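Local coordinates for protein transcriptional regulator KdgR (Pseudomonas aeruginosa, PDB 5Y6I) that probably binds DNA and regulates transcription, as an IclR-family regulator with a helix-turn-helix domain and a C-terminal domain of the kind that binds effectors, at residues Phe113-Ala122 and Thr151-Leu159; Arg194-His202 and Val209-Phe217. All coordinates share one frame; numbering follows the deposited sequence.

Contact 1. Residues Phe113-Ala122 and Thr151-Leu159; sequences FLAVWGNRGA and TGLVFAAFL
Phe155 is the main bump of the helix 151-158, its ring pushed into a hollow floored by Ala115 and Val116 and walled by Trp117 and Ala122. CG of Phe155 stands anti to its own carbonyl carbon (chi1 -81°), which sends the ring out to the strands. Its far end, CZ, meets the main chain, 3.6 Å from the carbonyl O of Ala115, which lies at the ring edge. CB of Ala122 approaches obliquely, 3.6 Å from CE2 of Phe155, while CE3 of Trp117 sits over one face, 3.8 Å from CG of Phe155. The two ring planes are inclined by 54°. Trp117 is itself sandwiched: Leu159, just past the helix end, lays CD1 over one face in a CH-pi contact, 4.3 Å from the centroid of the six-membered ring, and CA of Gly121 lies over the opposite face. One turn before Phe155, Thr151 forms a smaller bump. Its CG2 rests against two alanines, 3.6 Å from CB of Ala115 and 4.0 Å from CB of Ala122, and its OG1 lies at the edge of the Phe113 ring. No hydrogen bond joins the segments; the fit is one of shape. The helix packs on one face of the antiparallel sheet of the IclR C-terminal, GAF-like domain, crossing strand 113-118 at -48° with its axis 9.9 Å away, over a hairpin whose type I turn runs from Gly118 to Gly121. Strand 223-232 adjoins strand 111-118 and offers Val226 to Phe155, while Val131 of the second subunit packs on Trp117.

Contact 2. Residues Arg194-His202 and Val209-Phe217; sequences RARGLHAIH and VEALSAPVF
Four backbone hydrogen bonds tie strand 199-202 to strand 209-217 as an antiparallel hairpin, the N-to-C directions 164° apart. His199 and Ser213 form one hydrogen-bonded pair, with N of His199 2.8 Å from O of Ser213 and N of Ser213 2.9 Å from O of His199. Ile201 and Ala211 form the other: N of Ala211 reaches O of Ile201 at 3.1 Å and N of Ile201 returns the bond to O of Ala211 at 3.2 Å. CA-H...O contacts supplement the ladder, among them CA of Glu210 to O of Ile201 at 3.3 Å.

Apolar contacts fall on both faces. On one, CD1 of Leu212 leans across to CB of Ala200, 3.6 Å away; CG stands anti to the backbone N (chi1 -164°), which carries CD1 across to the alanine. On the other, CG1 of Ile201 rests 3.7 Å from CB of Ala211. Beyond the ladder, CB of Leu198 meets CB of Ala214, and the carbonyl O of Gly197 comes close to CD of Pro215.

At the end of the ladder near the turn, a carboxylate meets the strand beside it. Glu210, bent at chi2, brings OE2 alongside CA of His202, 3.5 Å away. The imidazole and carboxylate planes differ by 22°, but the imidazole nitrogens and the carboxylate oxygens do not meet.

Gly197, with positive phi, ends helix 183-196 and leads into strand 199-202, the outermost strand of the sheet within this chain. Strand 209-217 pairs on its other edge with strand 223-232. Leu198 and Leu212 pack on helix 244-258, while His199, Ile201, Ala211 and Ser213 face helix 150-158, where OG of Ser213 hydrogen-bonds Ser150.

Overall arrangement
Both segments of contact 1 precede those of contact 2 in the chain, and the centres of the two contacts lie about 11 Å apart on the same side of the chain's centre. Both belong to one five-stranded antiparallel sheet in the IclR C-terminal, GAF-like domain: contact 1 involves the hairpin 111-118/121-128 at one edge, contact 2 the hairpin 199-202/209-217 at the other, with strand 223-232 between them. Helix 150-158 spans the two. Val154 packs on Ser213 and Pro215, and the carbonyl O of Ala157 probably accepts a hydrogen bond from NE of Arg194 at 3.1 Å. One helix thus joins both sheet edges within the domain that, in this family, typically senses effectors.

Contact 1. Residues Phe113-Ala122 and Thr151-Leu159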
ATOM      1  N   PHE A 113     -10.399   7.575  19.660  1.00 63.46           N
ATOM      2  CA  PHE A 113      -9.340   6.573  19.675  1.00 67.09           C
ATOM      3  C   PHE A 113      -9.151   5.950  18.294  1.00 73.00           C
ATOM      4  O   PHE A 113     -10.039   5.990  17.432  1.00 70.20           O
ATOM      5  CB  PHE A 113      -9.590   5.476  20.733  1.00 64.12           C
ATOM      6  CG  PHE A 113     -10.910   4.725  20.597  1.00 67.28           C
ATOM      7  CD1 PHE A 113     -10.953   3.461  20.020  1.00 62.99           C
ATOM      8  CD2 PHE A 113     -12.080   5.237  21.150  1.00 68.98           C
ATOM      9  CE1 PHE A 113     -12.170   2.749  19.946  1.00 66.30           C
ATOM     10  CE2 PHE A 113     -13.289   4.540  21.083  1.00 68.08           C
ATOM     11  CZ  PHE A 113     -13.338   3.302  20.482  1.00 70.38           C
ATOM     12  N   LEU A 114      -7.955   5.408  18.081  1.00 72.01           N
ATOM     13  CA  LEU A 114      -7.627   4.685  16.859  1.00 69.70           C
ATOM     14  C   LEU A 114      -7.390   3.221  17.206  1.00 66.47           C
ATOM     15  O   LEU A 114      -6.668   2.908  18.163  1.00 60.84           O
ATOM     16  CB  LEU A 114      -6.394   5.275  16.173  1.00 65.28           C
ATOM     17  CG  LEU A 114      -6.152   4.851  14.716  1.00 59.23           C
ATOM     18  CD1 LEU A 114      -7.148   5.526  13.776  1.00 52.66           C
ATOM     19  CD2 LEU A 114      -4.735   5.194  14.302  1.00 57.56           C
ATOM     20  N   ALA A 115      -8.023   2.336  16.446  1.00 65.66           N
ATOM     21  CA  ALA A 115      -7.833   0.905  16.584  1.00 65.19           C
ATOM     22  C   ALA A 115      -7.405   0.325  15.249  1.00 66.16           C
ATOM     23  O   ALA A 115      -7.817   0.805  14.188  1.00 63.41           O
ATOM     24  CB  ALA A 115      -9.102   0.215  17.056  1.00 69.43           C
ATOM     25  N   VAL A 116      -6.563  -0.707  15.318  1.00 66.61           N
ATOM     26  CA  VAL A 116      -6.167  -1.506  14.163  1.00 63.38           C
ATOM     27  C   VAL A 116      -6.527  -2.960  14.439  1.00 71.37           C
ATOM     28  O   VAL A 116      -6.891  -3.331  15.553  1.00 81.10           O
ATOM     29  CB  VAL A 116      -4.667  -1.380  13.852  1.00 62.46           C
ATOM     30  CG1 VAL A 116      -4.261   0.111  13.679  1.00 54.17           C
ATOM     31  CG2 VAL A 116      -3.854  -2.078  14.959  1.00 60.39           C
ATOM     32  N   TRP A 117      -6.402  -3.790  13.407  1.00 72.40           N
ATOM     33  CA  TRP A 117      -6.817  -5.189  13.477  1.00 71.35           C
ATOM     34  C   TRP A 117      -5.616  -6.069  13.811  1.00 70.03           C
ATOM     35  O   TRP A 117      -4.642  -6.121  13.051  1.00 71.72           O
ATOM     36  CB  TRP A 117      -7.475  -5.619  12.165  1.00 58.98           C
ATOM     37  CG  TRP A 117      -7.989  -7.012  12.150  1.00 67.21           C
ATOM     38  CD1 TRP A 117      -7.394  -8.118  11.582  1.00 68.71           C
ATOM     39  CD2 TRP A 117      -9.184  -7.485  12.779  1.00 69.89           C
ATOM     40  NE1 TRP A 117      -8.176  -9.229  11.777  1.00 74.13           N
ATOM     41  CE2 TRP A 117      -9.278  -8.873  12.513  1.00 76.76           C
ATOM     42  CE3 TRP A 117     -10.202  -6.869  13.504  1.00 60.04           C
ATOM     43  CZ2 TRP A 117     -10.344  -9.650  12.963  1.00 76.91           C
ATOM     44  CZ3 TRP A 117     -11.264  -7.645  13.952  1.00 65.85           C
ATOM     45  CH2 TRP A 117     -11.321  -9.019  13.687  1.00 78.08           C
ATOM     46  N   GLY A 118      -5.679  -6.744  14.959  1.00 61.39           N
ATOM     47  CA  GLY A 118      -4.605  -7.585  15.420  1.00 60.64           C
ATOM     48  C   GLY A 118      -5.074  -9.017  15.577  1.00 64.13           C
ATOM     49  O   GLY A 118      -6.236  -9.346  15.348  1.00 67.51           O
ATOM     50  N   ASN A 119      -4.175  -9.885  16.004  1.00 64.87           N
ATOM     51  CA  ASN A 119      -4.525 -11.280  16.184  1.00 69.03           C
ATOM     52  C   ASN A 119      -5.752 -11.549  17.054  1.00 79.39           C
ATOM     53  O   ASN A 119      -6.253 -12.657  17.062  1.00 80.53           O
ATOM     54  CB  ASN A 119      -3.350 -12.053  16.727  1.00 70.86           C
ATOM     55  CG  ASN A 119      -2.893 -11.530  18.040  1.00 74.54           C
ATOM     56  OD1 ASN A 119      -3.383 -10.521  18.503  1.00 74.95           O
ATOM     57  ND2 ASN A 119      -1.951 -12.210  18.649  1.00 68.63           N
ATOM     58  N   ARG A 120      -6.233 -10.566  17.794  1.00 75.69           N
ATOM     59  CA  ARG A 120      -7.419 -10.779  18.604  1.00 76.28           C
ATOM     60  C   ARG A 120      -8.525  -9.848  18.258  1.00 82.06           C
ATOM     61  O   ARG A 120      -9.468  -9.742  19.006  1.00 87.67           O
ATOM     62  CB  ARG A 120      -7.135 -10.625  20.083  1.00 85.78           C
ATOM     63  CG  ARG A 120      -6.026 -11.501  20.611  1.00101.59           C
ATOM     64  CD  ARG A 120      -6.443 -12.949  20.747  1.00118.53           C
ATOM     65  NE  ARG A 120      -5.279 -13.816  20.906  1.00135.83           N
ATOM     66  CZ  ARG A 120      -5.001 -14.851  20.121  1.00147.10           C
ATOM     67  NH1 ARG A 120      -5.808 -15.155  19.117  1.00148.79           N
ATOM     68  NH2 ARG A 120      -3.916 -15.578  20.335  1.00147.19           N
ATOM     69  N   GLY A 121      -8.426  -9.159  17.137  1.00 77.22           N
ATOM     70  CA  GLY A 121      -9.475  -8.253  16.743  1.00 69.73           C
ATOM     71  C   GLY A 121      -9.143  -6.814  17.005  1.00 71.45           C
ATOM     72  O   GLY A 121      -8.001  -6.444  17.093  1.00 75.37           O
ATOM     73  N   ALA A 122     -10.165  -6.004  17.150  1.00 69.87           N
ATOM     74  CA  ALA A 122      -9.978  -4.596  17.374  1.00 62.88           C
ATOM     75  C   ALA A 122      -9.083  -4.376  18.550  1.00 67.55           C
ATOM     76  O   ALA A 122      -9.321  -4.859  19.626  1.00 74.04           O
ATOM     77  CB  ALA A 122     -11.296  -3.917  17.588  1.00 60.09           C
ATOM     78  N   THR A 151     -16.384  -0.109  17.177  1.00 75.96           N
ATOM     79  CA  THR A 151     -15.121  -0.374  16.510  1.00 70.16           C
ATOM     80  C   THR A 151     -15.104  -1.771  15.896  1.00 79.86           C
ATOM     81  O   THR A 151     -14.608  -1.970  14.778  1.00 82.45           O
ATOM     82  CB  THR A 151     -14.003  -0.216  17.534  1.00 70.83           C
ATOM     83  OG1 THR A 151     -14.178   1.022  18.244  1.00 76.45           O
ATOM     84  CG2 THR A 151     -12.671  -0.224  16.878  1.00 75.90           C
ATOM     85  N   GLY A 152     -15.643  -2.756  16.616  1.00 79.84           N
ATOM     86  CA  GLY A 152     -15.656  -4.112  16.105  1.00 77.27           C
ATOM     87  C   GLY A 152     -16.622  -4.292  14.957  1.00 85.39           C
ATOM     88  O   GLY A 152     -16.385  -5.118  14.066  1.00 82.98           O
ATOM     89  N   LEU A 153     -17.715  -3.524  14.947  1.00 86.46           N
ATOM     90  CA  LEU A 153     -18.690  -3.672  13.869  1.00 85.58           C
ATOM     91  C   LEU A 153     -18.168  -3.095  12.557  1.00 78.92           C
ATOM     92  O   LEU A 153     -18.395  -3.677  11.490  1.00 75.31           O
ATOM     93  CB  LEU A 153     -20.026  -3.032  14.252  1.00 83.21           C
ATOM     94  CG  LEU A 153     -20.764  -3.682  15.430  1.00 93.35           C
ATOM     95  CD1 LEU A 153     -22.276  -3.559  15.302  1.00 99.89           C
ATOM     96  CD2 LEU A 153     -20.392  -5.135  15.554  1.00 92.41           C
ATOM     97  N   VAL A 154     -17.467  -1.959  12.604  1.00 73.72           N
ATOM     98  CA  VAL A 154     -16.909  -1.414  11.370  1.00 72.51           C
ATOM     99  C   VAL A 154     -15.912  -2.396  10.769  1.00 71.99           C
ATOM    100  O   VAL A 154     -15.968  -2.705   9.575  1.00 72.44           O
ATOM    101  CB  VAL A 154     -16.266  -0.039  11.603  1.00 71.04           C
ATOM    102  CG1 VAL A 154     -15.611   0.443  10.267  1.00 62.88           C
ATOM    103  CG2 VAL A 154     -17.294   0.963  12.120  1.00 63.89           C
ATOM    104  N   PHE A 155     -15.002  -2.922  11.590  1.00 68.64           N
ATOM    105  CA  PHE A 155     -14.115  -3.989  11.136  1.00 62.00           C
ATOM    106  C   PHE A 155     -14.900  -5.110  10.439  1.00 71.64           C
ATOM    107  O   PHE A 155     -14.672  -5.406   9.261  1.00 80.85           O
ATOM    108  CB  PHE A 155     -13.301  -4.525  12.325  1.00 62.70           C
ATOM    109  CG  PHE A 155     -12.080  -3.672  12.690  1.00 74.54           C
ATOM    110  CD1 PHE A 155     -11.134  -3.335  11.739  1.00 75.52           C
ATOM    111  CD2 PHE A 155     -11.887  -3.217  13.992  1.00 86.19           C
ATOM    112  CE1 PHE A 155     -10.015  -2.571  12.071  1.00 79.02           C
ATOM    113  CE2 PHE A 155     -10.768  -2.437  14.332  1.00 85.77           C
ATOM    114  CZ  PHE A 155      -9.832  -2.124  13.362  1.00 83.59           C
ATOM    115  N   ALA A 156     -15.860  -5.722  11.138  1.00 71.51           N
ATOM    116  CA  ALA A 156     -16.653  -6.776  10.513  1.00 74.40           C
ATOM    117  C   ALA A 156     -17.315  -6.295   9.234  1.00 77.85           C
ATOM    118  O   ALA A 156     -17.509  -7.082   8.295  1.00 81.78           O
ATOM    119  CB  ALA A 156     -17.722  -7.290  11.478  1.00 72.48           C
ATOM    120  N   ALA A 157     -17.683  -5.018   9.180  1.00 73.82           N
ATOM    121  CA  ALA A 157     -18.363  -4.533   7.988  1.00 80.15           C
ATOM    122  C   ALA A 157     -17.421  -4.498   6.791  1.00 78.09           C
ATOM    123  O   ALA A 157     -17.853  -4.748   5.662  1.00 78.81           O
ATOM    124  CB  ALA A 157     -18.953  -3.146   8.243  1.00 84.66           C
ATOM    125  N   PHE A 158     -16.134  -4.219   7.019  1.00 75.21           N
ATOM    126  CA  PHE A 158     -15.232  -3.915   5.927  1.00 77.00           C
ATOM    127  C   PHE A 158     -14.147  -4.954   5.676  1.00 82.25           C
ATOM    128  O   PHE A 158     -13.672  -5.042   4.543  1.00 90.90           O
ATOM    129  CB  PHE A 158     -14.594  -2.542   6.155  1.00 79.13           C
ATOM    130  CG  PHE A 158     -15.555  -1.411   5.968  1.00 80.53           C
ATOM    131  CD1 PHE A 158     -16.350  -0.977   7.015  1.00 75.50           C
ATOM    132  CD2 PHE A 158     -15.715  -0.824   4.722  1.00 78.81           C
ATOM    133  CE1 PHE A 158     -17.259   0.052   6.838  1.00 74.81           C
ATOM    134  CE2 PHE A 158     -16.628   0.204   4.538  1.00 81.15           C
ATOM    135  CZ  PHE A 158     -17.401   0.643   5.603  1.00 77.62           C
ATOM    136  N   LEU A 159     -13.753  -5.753   6.655  1.00 81.65           N
ATOM    137  CA  LEU A 159     -12.752  -6.778   6.394  1.00 73.82           C
ATOM    138  C   LEU A 159     -13.373  -8.003   5.772  1.00 76.26           C
ATOM    139  O   LEU A 159     -14.579  -8.243   5.878  1.00 75.81           O
ATOM    140  CB  LEU A 159     -12.031  -7.176   7.670  1.00 76.78           C
ATOM    141  CG  LEU A 159     -11.247  -6.041   8.273  1.00 71.79           C
ATOM    142  CD1 LEU A 159     -11.467  -6.117   9.727  1.00 70.06           C
ATOM    143  CD2 LEU A 159      -9.761  -6.059   7.800  1.00 61.05           C
TER

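Contact 2. Residues Arg194-His202 and Val209-Phe217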
ATOM      1  N   ARG A 194     -21.703  -0.279   5.529  1.00 73.56           N
ATOM      2  CA  ARG A 194     -21.003   0.167   4.323  1.00 75.27           C
ATOM      3  C   ARG A 194     -21.784   1.228   3.563  1.00 80.66           C
ATOM      4  O   ARG A 194     -21.222   2.254   3.162  1.00 84.15           O
ATOM      5  CB  ARG A 194     -20.741  -0.984   3.369  1.00 76.24           C
ATOM      6  CG  ARG A 194     -20.067  -2.164   3.930  1.00 75.72           C
ATOM      7  CD  ARG A 194     -20.456  -3.330   3.015  1.00 77.95           C
ATOM      8  NE  ARG A 194     -20.204  -4.575   3.707  1.00 82.41           N
ATOM      9  CZ  ARG A 194     -20.846  -5.696   3.448  1.00 84.96           C
ATOM     10  NH1 ARG A 194     -21.793  -5.731   2.514  1.00 81.80           N
ATOM     11  NH2 ARG A 194     -20.553  -6.778   4.142  1.00 91.97           N
ATOM     12  N   ALA A 195     -23.062   0.962   3.291  1.00 82.08           N
ATOM     13  CA  ALA A 195     -23.896   1.971   2.655  1.00 84.07           C
ATOM     14  C   ALA A 195     -23.716   3.333   3.311  1.00 88.18           C
ATOM     15  O   ALA A 195     -23.727   4.360   2.620  1.00 91.80           O
ATOM     16  CB  ALA A 195     -25.363   1.537   2.703  1.00 83.23           C
ATOM     17  N   ARG A 196     -23.480   3.351   4.633  1.00 86.44           N
ATOM     18  CA  ARG A 196     -23.450   4.566   5.440  1.00 84.56           C
ATOM     19  C   ARG A 196     -22.048   5.016   5.810  1.00 80.46           C
ATOM     20  O   ARG A 196     -21.857   6.194   6.124  1.00 80.89           O
ATOM     21  CB  ARG A 196     -24.257   4.370   6.735  1.00 82.28           C
ATOM     22  CG  ARG A 196     -25.718   4.066   6.514  1.00 90.18           C
ATOM     23  CD  ARG A 196     -26.495   3.973   7.830  1.00 99.08           C
ATOM     24  NE  ARG A 196     -26.850   2.598   8.181  1.00101.95           N
ATOM     25  CZ  ARG A 196     -26.339   1.921   9.210  1.00100.47           C
ATOM     26  NH1 ARG A 196     -25.445   2.487  10.022  1.00 93.00           N
ATOM     27  NH2 ARG A 196     -26.742   0.674   9.439  1.00104.69           N
ATOM     28  N   GLY A 197     -21.077   4.110   5.822  1.00 78.78           N
ATOM     29  CA  GLY A 197     -19.701   4.488   6.045  1.00 80.03           C
ATOM     30  C   GLY A 197     -19.289   4.720   7.484  1.00 78.83           C
ATOM     31  O   GLY A 197     -18.100   4.986   7.730  1.00 76.09           O
ATOM     32  N   LEU A 198     -20.209   4.639   8.441  1.00 83.37           N
ATOM     33  CA  LEU A 198     -19.853   4.668   9.858  1.00 82.26           C
ATOM     34  C   LEU A 198     -20.878   3.846  10.626  1.00 87.04           C
ATOM     35  O   LEU A 198     -21.826   3.299  10.049  1.00 88.63           O
ATOM     36  CB  LEU A 198     -19.757   6.102  10.416  1.00 78.76           C
ATOM     37  CG  LEU A 198     -20.856   7.177  10.336  1.00 84.79           C
ATOM     38  CD1 LEU A 198     -21.098   7.637   8.934  1.00 92.20           C
ATOM     39  CD2 LEU A 198     -22.173   6.742  10.957  1.00 91.72           C
ATOM     40  N   HIS A 199     -20.701   3.785  11.944  1.00 88.78           N
ATOM     41  CA  HIS A 199     -21.656   3.075  12.783  1.00 86.04           C
ATOM     42  C   HIS A 199     -21.698   3.670  14.180  1.00 91.49           C
ATOM     43  O   HIS A 199     -20.658   3.966  14.773  1.00 85.68           O
ATOM     44  CB  HIS A 199     -21.323   1.589  12.891  1.00 75.75           C
ATOM     45  CG  HIS A 199     -22.444   0.785  13.452  1.00 72.85           C
ATOM     46  ND1 HIS A 199     -23.651   0.658  12.801  1.00 77.03           N
ATOM     47  CD2 HIS A 199     -22.571   0.127  14.630  1.00 70.58           C
ATOM     48  CE1 HIS A 199     -24.466  -0.073  13.545  1.00 79.38           C
ATOM     49  NE2 HIS A 199     -23.837  -0.402  14.661  1.00 71.12           N
ATOM     50  N   ALA A 200     -22.915   3.811  14.704  1.00 99.49           N
ATOM     51  CA  ALA A 200     -23.179   4.267  16.060  1.00105.56           C
ATOM     52  C   ALA A 200     -23.666   3.111  16.930  1.00107.14           C
ATOM     53  O   ALA A 200     -24.343   2.197  16.451  1.00116.82           O
ATOM     54  CB  ALA A 200     -24.232   5.379  16.062  1.00109.35           C
ATOM     55  N   ILE A 201     -23.308   3.152  18.216  1.00 98.90           N
ATOM     56  CA  ILE A 201     -23.799   2.192  19.202  1.00 96.23           C
ATOM     57  C   ILE A 201     -24.188   2.936  20.473  1.00 95.31           C
ATOM     58  O   ILE A 201     -23.472   3.834  20.936  1.00 85.54           O
ATOM     59  CB  ILE A 201     -22.776   1.084  19.544  1.00 96.94           C
ATOM     60  CG1 ILE A 201     -21.598   1.648  20.362  1.00 98.90           C
ATOM     61  CG2 ILE A 201     -22.337   0.353  18.282  1.00 92.75           C
ATOM     62  CD1 ILE A 201     -20.848   0.617  21.198  1.00 98.72           C
ATOM     63  N   HIS A 202     -25.318   2.545  21.045  1.00 96.35           N
ATOM     64  CA  HIS A 202     -25.844   3.155  22.258  1.00100.39           C
ATOM     65  C   HIS A 202     -25.644   2.146  23.389  1.00100.76           C
ATOM     66  O   HIS A 202     -26.513   1.319  23.668  1.00 99.62           O
ATOM     67  CB  HIS A 202     -27.311   3.545  22.057  1.00110.26           C
ATOM     68  CG  HIS A 202     -27.573   4.207  20.737  1.00119.98           C
ATOM     69  ND1 HIS A 202     -26.693   5.104  20.169  1.00116.73           N
ATOM     70  CD2 HIS A 202     -28.590   4.068  19.852  1.00126.61           C
ATOM     71  CE1 HIS A 202     -27.168   5.508  19.004  1.00118.73           C
ATOM     72  NE2 HIS A 202     -28.315   4.890  18.784  1.00122.46           N
ATOM     73  N   VAL A 209     -22.713   4.369  27.690  1.00 90.03           N
ATOM     74  CA  VAL A 209     -21.631   4.964  26.905  1.00 92.62           C
ATOM     75  C   VAL A 209     -21.951   4.765  25.436  1.00 88.78           C
ATOM     76  O   VAL A 209     -22.261   3.649  24.998  1.00 90.81           O
ATOM     77  CB  VAL A 209     -20.227   4.427  27.272  1.00 92.57           C
ATOM     78  CG1 VAL A 209     -20.013   4.420  28.743  1.00 93.14           C
ATOM     79  CG2 VAL A 209     -19.916   3.116  26.698  1.00 91.66           C
ATOM     80  N   GLU A 210     -21.943   5.861  24.694  1.00 89.53           N
ATOM     81  CA  GLU A 210     -22.260   5.854  23.278  1.00 94.88           C
ATOM     82  C   GLU A 210     -20.985   6.074  22.472  1.00100.13           C
ATOM     83  O   GLU A 210     -20.181   6.959  22.794  1.00102.90           O
ATOM     84  CB  GLU A 210     -23.309   6.920  22.958  1.00 97.61           C
ATOM     85  CG  GLU A 210     -24.750   6.483  23.221  1.00112.81           C
ATOM     86  CD  GLU A 210     -25.024   6.142  24.671  1.00130.45           C
ATOM     87  OE1 GLU A 210     -24.240   6.581  25.536  1.00134.95           O
ATOM     88  OE2 GLU A 210     -26.029   5.442  24.954  1.00138.69           O
ATOM     89  N   ALA A 211     -20.796   5.261  21.438  1.00 96.80           N
ATOM     90  CA  ALA A 211     -19.631   5.359  20.578  1.00 85.85           C
ATOM     91  C   ALA A 211     -20.059   5.638  19.146  1.00 89.88           C
ATOM     92  O   ALA A 211     -21.231   5.536  18.778  1.00 96.75           O
ATOM     93  CB  ALA A 211     -18.777   4.087  20.641  1.00 78.84           C
ATOM     94  N   LEU A 212     -19.075   6.015  18.341  1.00 85.83           N
ATOM     95  CA  LEU A 212     -19.268   6.291  16.929  1.00 78.01           C
ATOM     96  C   LEU A 212     -17.969   5.909  16.249  1.00 76.69           C
ATOM     97  O   LEU A 212     -16.893   6.182  16.787  1.00 73.61           O
ATOM     98  CB  LEU A 212     -19.604   7.759  16.690  1.00 77.34           C
ATOM     99  CG  LEU A 212     -20.203   8.159  15.348  1.00 82.53           C
ATOM    100  CD1 LEU A 212     -21.674   7.777  15.322  1.00 93.36           C
ATOM    101  CD2 LEU A 212     -20.019   9.652  15.100  1.00 77.39           C
ATOM    102  N   SER A 213     -18.072   5.261  15.088  1.00 78.83           N
ATOM    103  CA  SER A 213     -16.925   4.625  14.458  1.00 72.23           C
ATOM    104  C   SER A 213     -16.990   4.748  12.948  1.00 73.60           C
ATOM    105  O   SER A 213     -18.047   4.526  12.345  1.00 72.76           O
ATOM    106  CB  SER A 213     -16.858   3.146  14.811  1.00 72.94           C
ATOM    107  OG  SER A 213     -16.849   2.972  16.206  1.00 81.61           O
ATOM    108  N   ALA A 214     -15.836   5.032  12.343  1.00 70.61           N
ATOM    109  CA  ALA A 214     -15.655   5.094  10.906  1.00 68.46           C
ATOM    110  C   ALA A 214     -14.320   4.465  10.545  1.00 65.59           C
ATOM    111  O   ALA A 214     -13.386   4.465  11.358  1.00 60.50           O
ATOM    112  CB  ALA A 214     -15.690   6.535  10.384  1.00 77.18           C
ATOM    113  N   PRO A 215     -14.205   3.915   9.343  1.00 61.30           N
ATOM    114  CA  PRO A 215     -12.964   3.258   8.933  1.00 60.51           C
ATOM    115  C   PRO A 215     -12.007   4.182   8.191  1.00 62.14           C
ATOM    116  O   PRO A 215     -12.410   5.150   7.532  1.00 60.50           O
ATOM    117  CB  PRO A 215     -13.459   2.153   7.991  1.00 72.31           C
ATOM    118  CG  PRO A 215     -14.694   2.765   7.356  1.00 73.81           C
ATOM    119  CD  PRO A 215     -15.336   3.591   8.456  1.00 67.19           C
ATOM    120  N   VAL A 216     -10.722   3.825   8.280  1.00 67.65           N
ATOM    121  CA  VAL A 216      -9.628   4.516   7.598  1.00 67.68           C
ATOM    122  C   VAL A 216      -8.959   3.552   6.617  1.00 69.03           C
ATOM    123  O   VAL A 216      -8.598   2.428   6.991  1.00 68.63           O
ATOM    124  CB  VAL A 216      -8.603   5.066   8.606  1.00 62.60           C
ATOM    125  CG1 VAL A 216      -7.495   5.803   7.882  1.00 57.69           C
ATOM    126  CG2 VAL A 216      -9.311   5.959   9.680  1.00 53.73           C
ATOM    127  N   PHE A 217      -8.774   4.003   5.374  1.00 66.38           N
ATOM    128  CA  PHE A 217      -8.296   3.180   4.268  1.00 60.29           C
ATOM    129  C   PHE A 217      -6.894   3.592   3.840  1.00 66.72           C
ATOM    130  O   PHE A 217      -6.512   4.760   3.959  1.00 74.13           O
ATOM    131  CB  PHE A 217      -9.226   3.303   3.063  1.00 53.77           C
ATOM    132  CG  PHE A 217     -10.645   2.940   3.358  1.00 64.06           C
ATOM    133  CD1 PHE A 217     -11.036   1.608   3.414  1.00 65.97           C
ATOM    134  CD2 PHE A 217     -11.594   3.920   3.590  1.00 66.42           C
ATOM    135  CE1 PHE A 217     -12.362   1.264   3.697  1.00 66.54           C
ATOM    136  CE2 PHE A 217     -12.917   3.584   3.872  1.00 63.22           C
ATOM    137  CZ  PHE A 217     -13.300   2.262   3.922  1.00 64.64           C
TER